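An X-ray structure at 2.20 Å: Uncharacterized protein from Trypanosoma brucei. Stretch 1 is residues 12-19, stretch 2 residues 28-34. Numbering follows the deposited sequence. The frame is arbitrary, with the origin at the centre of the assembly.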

ATOM      1  N   PRO A  12       2.799 -10.209 -15.871  1.00 29.54           N
ATOM      2  CA  PRO A  12       3.254 -10.316 -14.485  1.00 29.19           C
ATOM      3  C   PRO A  12       4.741 -10.651 -14.423  1.00 29.03           C
ATOM      4  O   PRO A  12       5.221 -11.440 -15.247  1.00 28.78           O
ATOM      5  CB  PRO A  12       2.404 -11.466 -13.925  1.00 29.04           C
ATOM      6  CG  PRO A  12       1.224 -11.474 -14.749  1.00 29.15           C
ATOM      7  CD  PRO A  12       1.692 -11.137 -16.135  1.00 29.23           C
ATOM      8  N   VAL A  13       5.457 -10.051 -13.468  1.00 28.66           N
ATOM      9  CA  VAL A  13       6.894 -10.289 -13.326  1.00 28.65           C
ATOM     10  C   VAL A  13       7.183 -11.120 -12.095  1.00 28.66           C
ATOM     11  O   VAL A  13       6.530 -10.977 -11.052  1.00 28.85           O
ATOM     12  CB  VAL A  13       7.743  -8.979 -13.254  1.00 28.53           C
ATOM     13  CG1 VAL A  13       7.700  -8.245 -14.577  1.00 28.04           C
ATOM     14  CG2 VAL A  13       7.282  -8.071 -12.098  1.00 28.66           C
ATOM     15  N   GLN A  14       8.175 -11.991 -12.232  1.00 28.42           N
ATOM     16  CA  GLN A  14       8.611 -12.859 -11.150  1.00 28.27           C
ATOM     17  C   GLN A  14       9.585 -12.108 -10.235  1.00 28.23           C
ATOM     18  O   GLN A  14      10.403 -11.280 -10.677  1.00 28.07           O
ATOM     19  CB  GLN A  14       9.287 -14.111 -11.730  1.00 28.13           C
ATOM     20  CG  GLN A  14       9.476 -15.249 -10.751  1.00 28.00           C
ATOM     21  CD  GLN A  14      10.103 -16.457 -11.400  1.00 28.61           C
ATOM     22  OE1 GLN A  14      11.168 -16.355 -12.009  1.00 30.60           O
ATOM     23  NE2 GLN A  14       9.458 -17.617 -11.271  1.00 27.93           N
ATOM     24  N   GLY A  15       9.511 -12.432  -8.955  1.00 28.21           N
ATOM     25  CA  GLY A  15      10.397 -11.831  -7.959  1.00 28.15           C
ATOM     26  C   GLY A  15      10.089 -12.462  -6.627  1.00 27.89           C
ATOM     27  O   GLY A  15       9.292 -13.391  -6.558  1.00 27.16           O
ATOM     28  N   HIS A  16      10.729 -11.948  -5.582  1.00 27.86           N
ATOM     29  CA  HIS A  16      10.562 -12.463  -4.231  1.00 27.86           C
ATOM     30  C   HIS A  16       9.971 -11.383  -3.349  1.00 27.51           C
ATOM     31  O   HIS A  16      10.388 -10.248  -3.400  1.00 28.07           O
ATOM     32  CB  HIS A  16      11.891 -12.943  -3.660  1.00 28.15           C
ATOM     33  CG  HIS A  16      12.295 -14.306  -4.131  1.00 27.82           C
ATOM     34  ND1 HIS A  16      12.790 -14.536  -5.394  1.00 28.66           N
ATOM     35  CD2 HIS A  16      12.294 -15.504  -3.505  1.00 28.34           C
ATOM     36  CE1 HIS A  16      13.067 -15.820  -5.531  1.00 28.85           C
ATOM     37  NE2 HIS A  16      12.770 -16.433  -4.400  1.00 28.76           N
ATOM     38  N   LEU A  17       8.978 -11.747  -2.554  1.00 27.32           N
ATOM     39  CA  LEU A  17       8.300 -10.788  -1.699  1.00 27.23           C
ATOM     40  C   LEU A  17       8.601 -11.134  -0.250  1.00 27.26           C
ATOM     41  O   LEU A  17       8.542 -12.295   0.143  1.00 27.53           O
ATOM     42  CB  LEU A  17       6.791 -10.824  -1.922  1.00 26.88           C
ATOM     43  CG  LEU A  17       5.979  -9.705  -1.262  1.00 26.94           C
ATOM     44  CD1 LEU A  17       6.204  -8.374  -1.978  1.00 25.81           C
ATOM     45  CD2 LEU A  17       4.511 -10.087  -1.254  1.00 26.83           C
ATOM     46  N   PHE A  18       8.919 -10.121   0.540  1.00 27.42           N
ATOM     47  CA  PHE A  18       8.915 -10.272   1.976  1.00 27.57           C
ATOM     48  C   PHE A  18       8.447  -8.999   2.639  1.00 27.53           C
ATOM     49  O   PHE A  18       8.201  -7.992   1.967  1.00 27.68           O
ATOM     50  CB  PHE A  18      10.295 -10.698   2.493  1.00 27.68           C
ATOM     51  CG  PHE A  18      11.327  -9.621   2.455  1.00 27.54           C
ATOM     52  CD1 PHE A  18      11.991  -9.327   1.286  1.00 27.74           C
ATOM     53  CD2 PHE A  18      11.653  -8.915   3.603  1.00 27.70           C
ATOM     54  CE1 PHE A  18      12.953  -8.342   1.244  1.00 27.88           C
ATOM     55  CE2 PHE A  18      12.604  -7.918   3.569  1.00 28.06           C
ATOM     56  CZ  PHE A  18      13.265  -7.637   2.376  1.00 28.26           C
ATOM     57  N   THR A  19       8.278  -9.071   3.958  1.00 27.22           N
ATOM     58  CA  THR A  19       7.938  -7.906   4.755  1.00 26.98           C
ATOM     59  C   THR A  19       8.941  -7.765   5.914  1.00 27.14           C
ATOM     60  O   THR A  19       9.497  -8.749   6.388  1.00 26.75           O
ATOM     61  CB  THR A  19       6.502  -7.997   5.306  1.00 26.83           C
ATOM     62  OG1 THR A  19       6.426  -9.066   6.242  1.00 26.69           O
ATOM     63  CG2 THR A  19       5.467  -8.248   4.183  1.00 26.25           C
ATOM     64  N   ILE A  28       6.092  -3.763   6.260  1.00 26.24           N
ATOM     65  CA  ILE A  28       6.431  -3.096   5.017  1.00 25.31           C
ATOM     66  C   ILE A  28       6.823  -4.155   3.981  1.00 24.72           C
ATOM     67  O   ILE A  28       7.804  -4.880   4.175  1.00 24.35           O
ATOM     68  CB  ILE A  28       7.602  -2.110   5.227  1.00 25.21           C
ATOM     69  CG1 ILE A  28       7.265  -1.104   6.343  1.00 24.95           C
ATOM     70  CG2 ILE A  28       7.918  -1.398   3.942  1.00 24.79           C
ATOM     71  CD1 ILE A  28       8.469  -0.357   6.871  1.00 25.04           C
ATOM     72  N   PRO A  29       6.035  -4.275   2.902  1.00 24.02           N
ATOM     73  CA  PRO A  29       6.386  -5.140   1.795  1.00 23.55           C
ATOM     74  C   PRO A  29       7.519  -4.638   0.921  1.00 22.69           C
ATOM     75  O   PRO A  29       7.611  -3.444   0.597  1.00 22.97           O
ATOM     76  CB  PRO A  29       5.105  -5.195   0.954  1.00 23.48           C
ATOM     77  CG  PRO A  29       4.060  -4.664   1.784  1.00 24.34           C
ATOM     78  CD  PRO A  29       4.713  -3.671   2.693  1.00 24.33           C
ATOM     79  N   VAL A  30       8.337  -5.588   0.522  1.00 21.93           N
ATOM     80  CA  VAL A  30       9.493  -5.357  -0.304  1.00 21.56           C
ATOM     81  C   VAL A  30       9.468  -6.421  -1.393  1.00 21.32           C
ATOM     82  O   VAL A  30       9.394  -7.612  -1.101  1.00 21.08           O
ATOM     83  CB  VAL A  30      10.830  -5.481   0.506  1.00 21.27           C
ATOM     84  CG1 VAL A  30      12.004  -5.167  -0.389  1.00 20.44           C
ATOM     85  CG2 VAL A  30      10.828  -4.581   1.771  1.00 20.22           C
ATOM     86  N   PHE A  31       9.522  -5.983  -2.635  1.00 21.44           N
ATOM     87  CA  PHE A  31       9.566  -6.882  -3.783  1.00 22.12           C
ATOM     88  C   PHE A  31      10.935  -6.774  -4.455  1.00 22.72           C
ATOM     89  O   PHE A  31      11.288  -5.717  -4.959  1.00 22.47           O
ATOM     90  CB  PHE A  31       8.474  -6.509  -4.792  1.00 21.93           C
ATOM     91  CG  PHE A  31       8.358  -7.467  -5.932  1.00 21.56           C
ATOM     92  CD1 PHE A  31       8.678  -7.080  -7.212  1.00 21.84           C
ATOM     93  CD2 PHE A  31       7.892  -8.769  -5.717  1.00 21.75           C
ATOM     94  CE1 PHE A  31       8.559  -7.981  -8.267  1.00 22.22           C
ATOM     95  CE2 PHE A  31       7.786  -9.658  -6.750  1.00 22.28           C
ATOM     96  CZ  PHE A  31       8.114  -9.265  -8.029  1.00 22.00           C
ATOM     97  N   MET A  32      11.678  -7.883  -4.469  1.00 23.80           N
ATOM     98  CA  MET A  32      13.007  -7.950  -5.081  1.00 25.00           C
ATOM     99  C   MET A  32      12.984  -8.741  -6.405  1.00 24.96           C
ATOM    100  O   MET A  32      12.374  -9.798  -6.487  1.00 24.46           O
ATOM    101  CB  MET A  32      13.971  -8.650  -4.139  1.00 25.04           C
ATOM    102  CG  MET A  32      13.831  -8.242  -2.670  1.00 26.20           C
ATOM    103  SD  MET A  32      15.045  -9.055  -1.626  1.00 27.62           S
ATOM    104  CE  MET A  32      14.533 -10.750  -1.684  1.00 26.79           C
ATOM    105  N   MET A  33      13.695  -8.234  -7.413  1.00 25.35           N
ATOM    106  CA  MET A  33      13.840  -8.921  -8.704  1.00 25.84           C
ATOM    107  C   MET A  33      15.313  -9.082  -9.028  1.00 26.18           C
ATOM    108  O   MET A  33      16.096  -8.143  -8.837  1.00 26.17           O
ATOM    109  CB  MET A  33      13.172  -8.132  -9.831  1.00 25.64           C
ATOM    110  CG  MET A  33      11.708  -7.942  -9.623  1.00 25.65           C
ATOM    111  SD  MET A  33      11.017  -6.738 -10.736  1.00 25.70           S
ATOM    112  CE  MET A  33      11.042  -7.662 -12.236  1.00 24.89           C
ATOM    113  N   ASN A  34      15.684 -10.272  -9.493  1.00 26.70           N
ATOM    114  CA  ASN A  34      17.017 -10.519 -10.050  1.00 27.47           C
ATOM    115  C   ASN A  34      18.137 -10.316  -9.047  1.00 28.25           C
ATOM    116  O   ASN A  34      19.100  -9.600  -9.295  1.00 27.46           O
ATOM    117  CB  ASN A  34      17.231  -9.644 -11.298  1.00 27.61           C
ATOM    118  CG  ASN A  34      16.110  -9.840 -12.325  1.00 27.25           C
ATOM    119  OD1 ASN A  34      15.752 -10.976 -12.635  1.00 25.88           O
ATOM    120  ND2 ASN A  34      15.530  -8.738 -12.813  1.00 26.54           N
TER
HETATM  121  O   HOH W   1      13.448 -12.041 -10.068  1.00 49.31           O

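The apolar centre of this contact lies on both faces of the antiparallel pairing of these two strands. On one face Phe-18 takes the p rotamer, which brings its ring back over the neighbouring strand. Val-30 CB lies over one face of that ring, 3.6 Å from Phe-18 CE1, in a CH-pi contact; a compact branched side chain suits this place, since its carbons sit close to the backbone. Met-32 approaches the same ring at its edge, with SD 3.6 Å from Phe-18 CE1, and its flexible thioether also carries CE to 4.0 Å from His-16 CB.

On the other face, Phe-31 reaches across Gly-15, whose CA is 3.4 Å from Phe-31 CZ. Glycine fits here because there is no room for more: an ideal CB would stand 2.4 Å from Phe-31 CZ and 2.6 Å from Met-32 O, both clashes. Leu-17 CD1 packs near the edge of the Phe-31 ring and lies 4.1 Å from Phe-31 CB, while Val-13 CG2 meets Phe-31 CE1 at 4.0 Å. Val-13 CB also receives Met-33 CE at 3.7 Å, the long methionine chain spanning the gap.

Between these faces runs the backbone ladder. His-16 N donates to Met-32 O and Met-32 N to His-16 O, both at 2.9 Å; Phe-18 and Val-30 do likewise, Phe-18 N to Val-30 O at 3.0 Å and Val-30 N to Phe-18 O at 2.8 Å. Leu-17 with Phe-31 and Thr-19 with Pro-29 are non-hydrogen-bonded pairs, so proline's lack of an amide hydrogen costs no bond across this pair. Beside this pair, Thr-19 CA approaches Ile-28 O at 3.1 Å in a CA-H...O contact.

At the polar edge, beyond the His-16 and Met-32 pair, a water O donates to Gln-14 O (3.2 Å) and accepts from Asn-34 N (2.9 Å), just past the second strand's end.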